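PDB 3MES: choline kinase, which probably transfers the terminal phosphate of ATP to choline, and perhaps to ethanolamine. Local coordinates for residues Gly56-Asn61 and Pro103-Arg108; Lys200-Trp205 and Glu230-Leu235; Tyr256-Ser261 and Gln350-Ile355. All coordinates share one frame; numbering follows the deposited sequence.

Contact 1: Gly56-Asn61 and Pro103-Arg108; sequences GICRKN and PRILFR. With ADP (adenosine-5'-diphosphate), chain I.
Helix 56-61 lies across strand 104-108 with the short axes 11.2 Å apart at closest approach and 124° between their directions, Cys58 and Phe107 having the nearest CA atoms. The Phe107 ring is the centre of the contact. Its CG stands anti to the backbone N (chi1 -160°), which carries the ring off the sheet toward the helix. Ile57 comes to the ring edge, near its plane, with CG2 3.8 Å from Phe107 CE1, and the two side chains cross at about a right angle. Cys58 makes an oblique sulfur-aromatic contact: SG is 4.9 Å from the Phe107 ring centroid, 73° off the normal, and 3.7 Å from Phe107 CD1. No hydrogen bond joins the segments.

Alternation along the strand turns Leu106 and Arg108 to the nucleotide. Leu106 CG packs 3.7 Å from N7 of ADP. Arg108 grips both phosphates, through a nearly straight NH2 bond to O2A of ADP (2.7 Å) and NH1 to O2B of ADP (3.1 Å), while its NE is salt-bridged to Glu149. Strand 104-109 runs between strands 85-91 and 146-150 of the antiparallel sheet; Phe87, Ile148 and Phe143 also touch Phe107, and Trp65 adjoins Cys58.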
loop_
_atom_site.group_PDB
_atom_site.type_symbol
_atom_site.label_atom_id
_atom_site.label_comp_id
_atom_site.label_asym_id
_atom_site.label_seq_id
_atom_site.Cartn_x
_atom_site.Cartn_y
_atom_site.Cartn_z
ATOM N N GLY B 56 11.999 31.842 14.721
ATOM C CA GLY B 56 13.081 31.708 15.689
ATOM C C GLY B 56 13.056 30.338 16.343
ATOM O O GLY B 56 14.089 29.691 16.495
ATOM N N ILE B 57 11.863 29.897 16.727
ATOM C CA ILE B 57 11.688 28.592 17.351
ATOM C C ILE B 57 12.069 27.459 16.402
ATOM O O ILE B 57 12.603 26.435 16.830
ATOM C CB ILE B 57 10.237 28.396 17.835
ATOM C CG1 ILE B 57 9.965 29.285 19.051
ATOM C CG2 ILE B 57 9.970 26.930 18.164
ATOM C CD1 ILE B 57 8.523 29.274 19.518
ATOM N N CYS B 58 11.802 27.651 15.113
ATOM C CA CYS B 58 12.092 26.634 14.105
ATOM C C CYS B 58 13.586 26.498 13.808
ATOM O O CYS B 58 14.119 25.388 13.786
ATOM C CB CYS B 58 11.318 26.912 12.812
ATOM S SG CYS B 58 9.536 26.577 12.905
ATOM N N ARG B 59 14.261 27.623 13.579
ATOM C CA ARG B 59 15.678 27.578 13.231
ATOM C C ARG B 59 16.499 27.017 14.384
ATOM O O ARG B 59 17.579 26.465 14.180
ATOM C CB ARG B 59 16.207 28.962 12.841
ATOM C CG ARG B 59 15.142 29.952 12.430
ATOM C CD ARG B 59 15.535 30.738 11.185
ATOM N NE ARG B 59 16.979 30.889 11.013
ATOM C CZ ARG B 59 17.711 31.852 11.567
ATOM N NH1 ARG B 59 17.144 32.758 12.354
ATOM N NH2 ARG B 59 19.016 31.904 11.337
ATOM N N LYS B 60 15.974 27.156 15.596
ATOM C CA LYS B 60 16.700 26.758 16.795
ATOM C C LYS B 60 16.564 25.269 17.092
ATOM O O LYS B 60 17.449 24.664 17.698
ATOM C CB LYS B 60 16.216 27.576 17.996
ATOM C CG LYS B 60 16.838 27.166 19.317
ATOM C CD LYS B 60 16.356 28.055 20.452
ATOM C CE LYS B 60 17.073 27.729 21.754
ATOM N NZ LYS B 60 16.728 28.702 22.829
ATOM N N ASN B 61 15.457 24.678 16.657
ATOM C CA ASN B 61 15.128 23.311 17.042
ATOM C C ASN B 61 15.103 22.316 15.885
ATOM O O ASN B 61 15.221 21.110 16.097
ATOM C CB ASN B 61 13.794 23.289 17.789
ATOM C CG ASN B 61 13.845 24.066 19.091
ATOM O OD1 ASN B 61 14.375 23.585 20.092
ATOM N ND2 ASN B 61 13.294 25.276 19.083
ATOM N N PRO B 103 12.291 20.020 4.849
ATOM C CA PRO B 103 12.078 21.270 4.125
ATOM C C PRO B 103 10.766 21.938 4.529
ATOM O O PRO B 103 10.666 23.164 4.526
ATOM C CB PRO B 103 12.016 20.819 2.663
ATOM C CG PRO B 103 11.557 19.412 2.726
ATOM C CD PRO B 103 12.161 18.844 3.973
ATOM N N ARG B 104 9.771 21.126 4.868
ATOM C CA ARG B 104 8.496 21.628 5.367
ATOM C C ARG B 104 8.182 20.981 6.709
ATOM O O ARG B 104 8.478 19.807 6.921
ATOM C CB ARG B 104 7.372 21.338 4.369
ATOM C CG ARG B 104 7.531 22.047 3.031
ATOM C CD ARG B 104 6.670 21.415 1.941
ATOM N NE ARG B 104 5.248 21.708 2.106
ATOM C CZ ARG B 104 4.662 22.828 1.691
ATOM N NH1 ARG B 104 5.379 23.771 1.092
ATOM N NH2 ARG B 104 3.361 23.010 1.878
ATOM N N ILE B 105 7.596 21.750 7.619
ATOM C CA ILE B 105 7.170 21.209 8.903
ATOM C C ILE B 105 5.784 21.715 9.275
ATOM O O ILE B 105 5.275 22.662 8.672
ATOM C CB ILE B 105 8.168 21.533 10.044
ATOM C CG1 ILE B 105 8.175 23.032 10.360
ATOM C CG2 ILE B 105 9.560 21.025 9.704
ATOM C CD1 ILE B 105 6.990 23.488 11.191
ATOM N N LEU B 106 5.179 21.070 10.266
ATOM C CA LEU B 106 3.860 21.452 10.751
ATOM C C LEU B 106 4.000 22.027 12.156
ATOM O O LEU B 106 4.379 21.320 13.087
ATOM C CB LEU B 106 2.929 20.235 10.753
ATOM C CG LEU B 106 1.439 20.428 11.050
ATOM C CD1 LEU B 106 1.202 20.725 12.524
ATOM C CD2 LEU B 106 0.850 21.519 10.167
ATOM N N PHE B 107 3.716 23.317 12.299
ATOM C CA PHE B 107 3.845 23.987 13.590
ATOM C C PHE B 107 2.499 24.015 14.301
ATOM O O PHE B 107 1.570 24.684 13.856
ATOM C CB PHE B 107 4.372 25.411 13.406
ATOM C CG PHE B 107 4.983 25.998 14.648
ATOM C CD1 PHE B 107 6.360 26.021 14.816
ATOM C CD2 PHE B 107 4.185 26.529 15.647
ATOM C CE1 PHE B 107 6.927 26.561 15.956
ATOM C CE2 PHE B 107 4.748 27.072 16.791
ATOM C CZ PHE B 107 6.120 27.086 16.944
ATOM N N ARG B 108 2.403 23.290 15.410
ATOM C CA ARG B 108 1.141 23.156 16.126
ATOM C C ARG B 108 1.160 23.877 17.470
ATOM O O ARG B 108 1.984 23.580 18.333
ATOM C CB ARG B 108 0.805 21.675 16.331
ATOM C CG ARG B 108 -0.450 21.426 17.145
ATOM C CD ARG B 108 -0.674 19.936 17.377
ATOM N NE ARG B 108 -0.958 19.218 16.137
ATOM C CZ ARG B 108 -2.172 19.088 15.609
ATOM N NH1 ARG B 108 -3.220 19.635 16.211
ATOM N NH2 ARG B 108 -2.340 18.413 14.480
HETATM P PB ADP I . -7.295 20.206 15.180
HETATM O O1B ADP I . -7.520 21.684 15.395
HETATM O O2B ADP I . -6.309 19.578 16.135
HETATM O O3B ADP I . -8.567 19.417 14.976
HETATM P PA ADP I . -6.188 18.790 12.990
HETATM O O1A ADP I . -7.424 17.926 12.902
HETATM O O2A ADP I . -4.908 18.235 13.559
HETATM O O3A ADP I . -6.542 20.159 13.761
HETATM O "O5'" ADP I . -5.891 19.372 11.524
HETATM C "C5'" ADP I . -5.006 18.698 10.644
HETATM C "C4'" ADP I . -5.332 19.148 9.232
HETATM O "O4'" ADP I . -4.290 20.002 8.767
HETATM C "C3'" ADP I . -5.389 17.950 8.301
HETATM O "O3'" ADP I . -6.672 17.880 7.681
HETATM C "C2'" ADP I . -4.310 18.191 7.269
HETATM O "O2'" ADP I . -4.914 18.647 6.058
HETATM C "C1'" ADP I . -3.446 19.284 7.873
HETATM N N9 ADP I . -2.360 18.667 8.669
HETATM C C8 ADP I . -2.366 18.496 10.005
HETATM N N7 ADP I . -1.221 17.904 10.433
HETATM C C5 ADP I . -0.456 17.688 9.347
HETATM C C6 ADP I . 0.878 17.098 9.084
HETATM N N6 ADP I . 1.636 16.612 10.096
HETATM N N1 ADP I . 1.309 17.066 7.803
HETATM C C2 ADP I . 0.561 17.547 6.791
HETATM N N3 ADP I . -0.655 18.097 6.953
HETATM C C4 ADP I . -1.209 18.194 8.186
#

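Contact 2: Lys200-Trp205 and Glu230-Leu235; sequences KRIYLW and EEIDQL
In the mainly helical portion of the kinase, helix 198-214 packs through apolar side chains on the turn that follows helix 222-231 and on the start of helix 235-239. Ile202 and Ile232 have the nearest CA atoms, 8.4 Å apart, and the contact buries 165 Å² in all. No hydrogen bond crosses it, so the evidence for the association is the fit of methyl groups and one ring edge.

Ile202 meets two residues with two different branches. Its CD1 reaches CD2 of Leu235 at 3.5 Å, a close methyl-to-methyl approach in which the side chains lie roughly perpendicular. Its CG2 faces CD1 of Ile232 at the longer distance of 4.2 Å, and these two isoleucines lie alongside, pointing opposite ways. With CD1 of Ile202 anti to CA (chi2 -180°), CD1 lies on the Leu235 side while CG2 turns to Ile232.

Ile232 likewise divides its branches: CD1 serves Ile202, whereas CG2, anti to the backbone N, meets the Tyr203 ring. That methyl lies near the ring plane, 3.9 Å from Tyr203 CE2, so it approaches the edge and not a face. Tyr203 does not leave the backbone aimed at the other segment, but its ring extends there, and its OH is hydrogen-bonded to Glu236, just past Leu235. The tyrosine therefore combines an apolar edge contact with a polar tie at its far end.

Within the second segment, Glu231 is hydrogen-bonded to Tyr402 of helix 391-411 and salt-bridged to Lys227. Helix 364-376 borders the apolar group itself: Thr370 touches Ile202, Leu373 touches Ile232 and Ile369 touches Leu235.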
loop_
_atom_site.group_PDB
_atom_site.type_symbol
_atom_site.label_atom_id
_atom_site.label_comp_id
_atom_site.label_asym_id
_atom_site.label_seq_id
_atom_site.Cartn_x
_atom_site.Cartn_y
_atom_site.Cartn_z
ATOM N N LYS B 200 -18.106 4.088 26.790
ATOM C CA LYS B 200 -17.721 5.212 27.635
ATOM C C LYS B 200 -17.868 6.521 26.873
ATOM O O LYS B 200 -18.506 7.462 27.346
ATOM C CB LYS B 200 -16.275 5.058 28.105
ATOM C CG LYS B 200 -15.983 3.751 28.812
ATOM C CD LYS B 200 -14.518 3.666 29.205
ATOM C CE LYS B 200 -14.163 2.278 29.708
ATOM N NZ LYS B 200 -12.733 2.193 30.114
ATOM N N ARG B 201 -17.265 6.573 25.692
ATOM C CA ARG B 201 -17.280 7.779 24.871
ATOM C C ARG B 201 -18.706 8.211 24.542
ATOM O O ARG B 201 -19.030 9.397 24.607
ATOM C CB ARG B 201 -16.470 7.559 23.592
ATOM C CG ARG B 201 -16.493 8.721 22.617
ATOM C CD ARG B 201 -15.359 8.606 21.615
ATOM N NE ARG B 201 -14.061 8.838 22.242
ATOM C CZ ARG B 201 -12.890 8.625 21.648
ATOM N NH1 ARG B 201 -12.843 8.165 20.406
ATOM N NH2 ARG B 201 -11.764 8.868 22.302
ATOM N N ILE B 202 -19.555 7.248 24.193
ATOM C CA ILE B 202 -20.950 7.546 23.891
ATOM C C ILE B 202 -21.666 8.150 25.094
ATOM O O ILE B 202 -22.359 9.159 24.971
ATOM C CB ILE B 202 -21.720 6.300 23.411
ATOM C CG1 ILE B 202 -21.345 5.971 21.964
ATOM C CG2 ILE B 202 -23.216 6.528 23.527
ATOM C CD1 ILE B 202 -22.064 4.762 21.398
ATOM N N TYR B 203 -21.500 7.530 26.258
ATOM C CA TYR B 203 -22.118 8.042 27.473
ATOM C C TYR B 203 -21.545 9.419 27.807
ATOM O O TYR B 203 -22.280 10.346 28.156
ATOM C CB TYR B 203 -21.915 7.076 28.644
ATOM C CG TYR B 203 -22.453 5.684 28.393
ATOM C CD1 TYR B 203 -21.759 4.558 28.820
ATOM C CD2 TYR B 203 -23.651 5.494 27.717
ATOM C CE1 TYR B 203 -22.249 3.285 28.587
ATOM C CE2 TYR B 203 -24.148 4.229 27.480
ATOM C CZ TYR B 203 -23.445 3.128 27.914
ATOM O OH TYR B 203 -23.942 1.869 27.674
ATOM N N LEU B 204 -20.231 9.548 27.681
ATOM C CA LEU B 204 -19.559 10.809 27.956
ATOM C C LEU B 204 -20.080 11.923 27.050
ATOM O O LEU B 204 -20.377 13.025 27.512
ATOM C CB LEU B 204 -18.051 10.655 27.763
ATOM C CG LEU B 204 -17.176 11.528 28.655
ATOM C CD1 LEU B 204 -17.173 10.959 30.066
ATOM C CD2 LEU B 204 -15.759 11.613 28.098
ATOM N N TRP B 205 -20.186 11.634 25.758
ATOM C CA TRP B 205 -20.642 12.634 24.797
ATOM C C TRP B 205 -22.153 12.841 24.851
ATOM O O TRP B 205 -22.655 13.900 24.470
ATOM C CB TRP B 205 -20.185 12.291 23.376
ATOM C CG TRP B 205 -18.707 12.446 23.180
ATOM C CD1 TRP B 205 -17.816 12.984 24.065
ATOM C CD2 TRP B 205 -17.952 12.098 22.012
ATOM N NE1 TRP B 205 -16.551 12.972 23.529
ATOM C CE2 TRP B 205 -16.606 12.435 22.269
ATOM C CE3 TRP B 205 -18.278 11.527 20.778
ATOM C CZ2 TRP B 205 -15.590 12.223 21.338
ATOM C CZ3 TRP B 205 -17.270 11.313 19.856
ATOM C CH2 TRP B 205 -15.941 11.662 20.141
ATOM N N GLU B 230 -33.275 6.937 23.698
ATOM C CA GLU B 230 -33.880 5.682 24.126
ATOM C C GLU B 230 -33.089 4.491 23.598
ATOM O O GLU B 230 -32.891 3.501 24.304
ATOM C CB GLU B 230 -35.330 5.594 23.650
ATOM C CG GLU B 230 -36.220 6.721 24.145
ATOM C CD GLU B 230 -37.669 6.529 23.740
ATOM O OE1 GLU B 230 -38.501 7.400 24.071
ATOM O OE2 GLU B 230 -37.977 5.508 23.090
ATOM N N GLU B 231 -32.640 4.596 22.351
ATOM C CA GLU B 231 -31.871 3.532 21.715
ATOM C C GLU B 231 -30.572 3.266 22.467
ATOM O O GLU B 231 -30.133 2.122 22.578
ATOM C CB GLU B 231 -31.564 3.890 20.258
ATOM C CG GLU B 231 -32.789 3.994 19.366
ATOM C CD GLU B 231 -33.313 2.639 18.931
ATOM O OE1 GLU B 231 -32.490 1.737 18.662
ATOM O OE2 GLU B 231 -34.549 2.479 18.847
ATOM N N ILE B 232 -29.962 4.327 22.981
ATOM C CA ILE B 232 -28.689 4.212 23.685
ATOM C C ILE B 232 -28.761 3.242 24.863
ATOM O O ILE B 232 -27.788 2.553 25.169
ATOM C CB ILE B 232 -28.184 5.587 24.161
ATOM C CG1 ILE B 232 -27.809 6.451 22.954
ATOM C CG2 ILE B 232 -26.992 5.428 25.088
ATOM C CD1 ILE B 232 -27.177 7.775 23.313
ATOM N N ASP B 233 -29.916 3.183 25.515
ATOM C CA ASP B 233 -30.102 2.289 26.655
ATOM C C ASP B 233 -29.942 0.821 26.261
ATOM O O ASP B 233 -29.546 -0.007 27.081
ATOM C CB ASP B 233 -31.474 2.513 27.297
ATOM C CG ASP B 233 -31.585 3.860 27.987
ATOM O OD1 ASP B 233 -30.593 4.297 28.610
ATOM O OD2 ASP B 233 -32.669 4.479 27.909
ATOM N N GLN B 234 -30.255 0.506 25.007
ATOM C CA GLN B 234 -30.177 -0.869 24.513
ATOM C C GLN B 234 -28.866 -1.130 23.784
ATOM O O GLN B 234 -28.588 -2.257 23.376
ATOM C CB GLN B 234 -31.329 -1.153 23.548
ATOM C CG GLN B 234 -32.717 -0.918 24.113
ATOM C CD GLN B 234 -33.792 -0.979 23.039
ATOM O OE1 GLN B 234 -34.910 -1.434 23.288
ATOM N NE2 GLN B 234 -33.454 -0.522 21.834
ATOM N N LEU B 235 -28.065 -0.082 23.623
ATOM C CA LEU B 235 -26.903 -0.124 22.742
ATOM C C LEU B 235 -25.898 -1.220 23.087
ATOM O O LEU B 235 -25.335 -1.853 22.196
ATOM C CB LEU B 235 -26.217 1.245 22.706
ATOM C CG LEU B 235 -25.397 1.539 21.450
ATOM C CD1 LEU B 235 -26.130 1.054 20.210
ATOM C CD2 LEU B 235 -25.089 3.023 21.351
#

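Contact 3: Tyr256-Ser261 and Gln350-Ile355; sequences YSPAFS and QQIVHI
Pro258 and Ile352 meet with their side chains set crosswise, while one turn further along the helix Ile355 addresses the backbone and side chain just before the proline. The contact thus has two points of van der Waals contact, the first wholly apolar, set by two isoleucines of one helix face.

At the first point CD1 of Ile352 lies 4.0 Å from CG of Pro258. Ile352 does not leave the backbone aimed at the loop; CG1 stands anti to the backbone N (chi1 -173°), and the chain continues extended to CD1, which brings the end of the side chain to the proline ring. CG1 of Ile352 is itself 4.2 Å from CD of Pro258, so the outer part of the Ile352 chain crosses the CG-CD edge of the pyrrolidine.

At the second point Ile355 points toward the loop and uses CG2, the methyl anti to its backbone N. This methyl is 3.9 Å from CB of Ser257 and 3.8 Å from O of Tyr256, so a single branch touches two successive residues. No hydrogen bond spans the segments, and the burial of 156 Å² comes from these van der Waals contacts. The loop has its own turn round residues 258-259, a short 3-10 segment: Phe260 N is bonded to Ser257 O at 3.0 Å, and Ser261 N to Pro258 O at 3.1 Å, each spanning three residues.

Gln350 occupies the N-cap position of helix 351-362, whose later residues Met356 and Ala359 continue the packing against Ser257 and Ala259. Leu338 of helix 327-342 touches both Pro258 and Ile352, and the loop leads from helix 247-254 into strand 262-265.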
loop_
_atom_site.group_PDB
_atom_site.type_symbol
_atom_site.label_atom_id
_atom_site.label_comp_id
_atom_site.label_asym_id
_atom_site.label_seq_id
_atom_site.Cartn_x
_atom_site.Cartn_y
_atom_site.Cartn_z
ATOM N N TYR B 256 -15.283 -15.687 18.714
ATOM C CA TYR B 256 -16.209 -15.935 17.612
ATOM C C TYR B 256 -15.872 -15.147 16.352
ATOM O O TYR B 256 -16.228 -15.556 15.248
ATOM C CB TYR B 256 -17.644 -15.637 18.045
ATOM C CG TYR B 256 -18.204 -16.653 19.010
ATOM C CD1 TYR B 256 -18.854 -17.791 18.548
ATOM C CD2 TYR B 256 -18.079 -16.479 20.383
ATOM C CE1 TYR B 256 -19.366 -18.723 19.426
ATOM C CE2 TYR B 256 -18.589 -17.407 21.269
ATOM C CZ TYR B 256 -19.231 -18.528 20.783
ATOM O OH TYR B 256 -19.741 -19.459 21.657
ATOM N N SER B 257 -15.190 -14.018 16.519
ATOM C CA SER B 257 -14.836 -13.162 15.390
ATOM C C SER B 257 -13.875 -12.058 15.811
ATOM O O SER B 257 -14.091 -11.395 16.826
ATOM C CB SER B 257 -16.093 -12.546 14.773
ATOM O OG SER B 257 -15.757 -11.595 13.775
ATOM N N PRO B 258 -12.800 -11.862 15.032
ATOM C CA PRO B 258 -11.841 -10.798 15.323
ATOM C C PRO B 258 -12.492 -9.418 15.248
ATOM O O PRO B 258 -11.831 -8.408 15.477
ATOM C CB PRO B 258 -10.788 -10.964 14.223
ATOM C CG PRO B 258 -10.905 -12.398 13.801
ATOM C CD PRO B 258 -12.366 -12.712 13.911
ATOM N N ALA B 259 -13.783 -9.378 14.930
ATOM C CA ALA B 259 -14.526 -8.125 14.961
ATOM C C ALA B 259 -14.585 -7.595 16.391
ATOM O O ALA B 259 -14.608 -6.385 16.622
ATOM C CB ALA B 259 -15.927 -8.323 14.411
ATOM N N PHE B 260 -14.606 -8.514 17.350
ATOM C CA PHE B 260 -14.687 -8.143 18.758
ATOM C C PHE B 260 -13.308 -8.213 19.406
ATOM O O PHE B 260 -13.170 -8.261 20.627
ATOM C CB PHE B 260 -15.701 -9.026 19.485
ATOM C CG PHE B 260 -17.098 -8.918 18.932
ATOM C CD1 PHE B 260 -17.939 -7.894 19.333
ATOM C CD2 PHE B 260 -17.563 -9.831 18.004
ATOM C CE1 PHE B 260 -19.222 -7.790 18.825
ATOM C CE2 PHE B 260 -18.843 -9.734 17.493
ATOM C CZ PHE B 260 -19.673 -8.711 17.904
ATOM N N SER B 261 -12.287 -8.215 18.562
ATOM C CA SER B 261 -10.915 -8.180 19.024
ATOM C C SER B 261 -10.618 -6.805 19.614
ATOM O O SER B 261 -11.154 -5.793 19.154
ATOM C CB SER B 261 -9.973 -8.472 17.857
ATOM O OG SER B 261 -8.638 -8.603 18.300
ATOM N N GLN B 350 -13.117 -17.341 2.629
ATOM C CA GLN B 350 -12.966 -18.032 3.903
ATOM C C GLN B 350 -14.063 -17.643 4.894
ATOM O O GLN B 350 -14.603 -16.540 4.840
ATOM C CB GLN B 350 -11.573 -17.780 4.484
ATOM C CG GLN B 350 -10.457 -18.412 3.664
ATOM C CD GLN B 350 -9.085 -17.866 4.007
ATOM O OE1 GLN B 350 -8.949 -16.950 4.818
ATOM N NE2 GLN B 350 -8.055 -18.426 3.382
ATOM N N GLN B 351 -14.436 -18.552 5.754
ATOM C CA GLN B 351 -15.521 -18.293 6.686
ATOM C C GLN B 351 -15.223 -17.254 7.763
ATOM O O GLN B 351 -16.096 -16.602 8.194
ATOM C CB GLN B 351 -16.075 -19.617 7.242
ATOM C CG GLN B 351 -17.247 -19.530 8.160
ATOM C CD GLN B 351 -18.599 -19.261 7.480
ATOM O OE1 GLN B 351 -19.295 -18.298 7.793
ATOM N NE2 GLN B 351 -18.991 -20.140 6.602
ATOM N N ILE B 352 -13.961 -17.075 8.127
ATOM C CA ILE B 352 -13.585 -16.033 9.077
ATOM C C ILE B 352 -13.906 -14.641 8.532
ATOM O O ILE B 352 -14.165 -13.709 9.293
ATOM C CB ILE B 352 -12.090 -16.118 9.456
ATOM C CG1 ILE B 352 -11.768 -15.137 10.583
ATOM C CG2 ILE B 352 -11.208 -15.852 8.244
ATOM C CD1 ILE B 352 -10.338 -15.226 11.069
ATOM N N VAL B 353 -13.892 -14.505 7.210
ATOM C CA VAL B 353 -14.234 -13.236 6.578
ATOM C C VAL B 353 -15.749 -13.051 6.518
ATOM O O VAL B 353 -16.274 -12.009 6.910
ATOM C CB VAL B 353 -13.638 -13.128 5.164
ATOM C CG1 VAL B 353 -14.205 -11.918 4.442
ATOM C CG2 VAL B 353 -12.121 -13.051 5.236
ATOM N N HIS B 354 -16.445 -14.072 6.028
ATOM C CA HIS B 354 -17.900 -14.054 5.963
ATOM C C HIS B 354 -18.509 -13.656 7.303
ATOM O O HIS B 354 -19.406 -12.822 7.361
ATOM C CB HIS B 354 -18.422 -15.425 5.530
ATOM C CG HIS B 354 -19.915 -15.505 5.434
ATOM N ND1 HIS B 354 -20.711 -15.879 6.497
ATOM C CD2 HIS B 354 -20.755 -15.275 4.395
ATOM C CE1 HIS B 354 -21.978 -15.870 6.120
ATOM N NE2 HIS B 354 -22.033 -15.507 4.848
ATOM N N ILE B 355 -18.016 -14.256 8.380
ATOM C CA ILE B 355 -18.521 -13.961 9.717
ATOM C C ILE B 355 -18.190 -12.537 10.160
ATOM O O ILE B 355 -19.063 -11.805 10.631
ATOM C CB ILE B 355 -17.970 -14.948 10.759
ATOM C CG1 ILE B 355 -18.599 -16.327 10.573
ATOM C CG2 ILE B 355 -18.236 -14.439 12.166
ATOM C CD1 ILE B 355 -18.159 -17.338 11.607
#

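In the fold
The three contacts follow in series along the chain. Contact 1 lies on the opposite side of the chain's centre from the other two, its centre about 42 Å from that of contact 2 and about 45 Å from that of contact 3. Its strand belongs to the five-stranded antiparallel sheet that carries ADP-binding residues, against which helix 51-61 packs. Contacts 2 and 3 lie in the mainly helical part, about 25 Å apart between centres and about 9 Å between nearest atoms; they share no helix and do not touch. Both are away from the annotated sites. The arrangement matches a bilobal kinase-like fold: contact 1 packs a helix behind a nucleotide-binding strand, whereas contacts 2 and 3 join elements of the helical lobe.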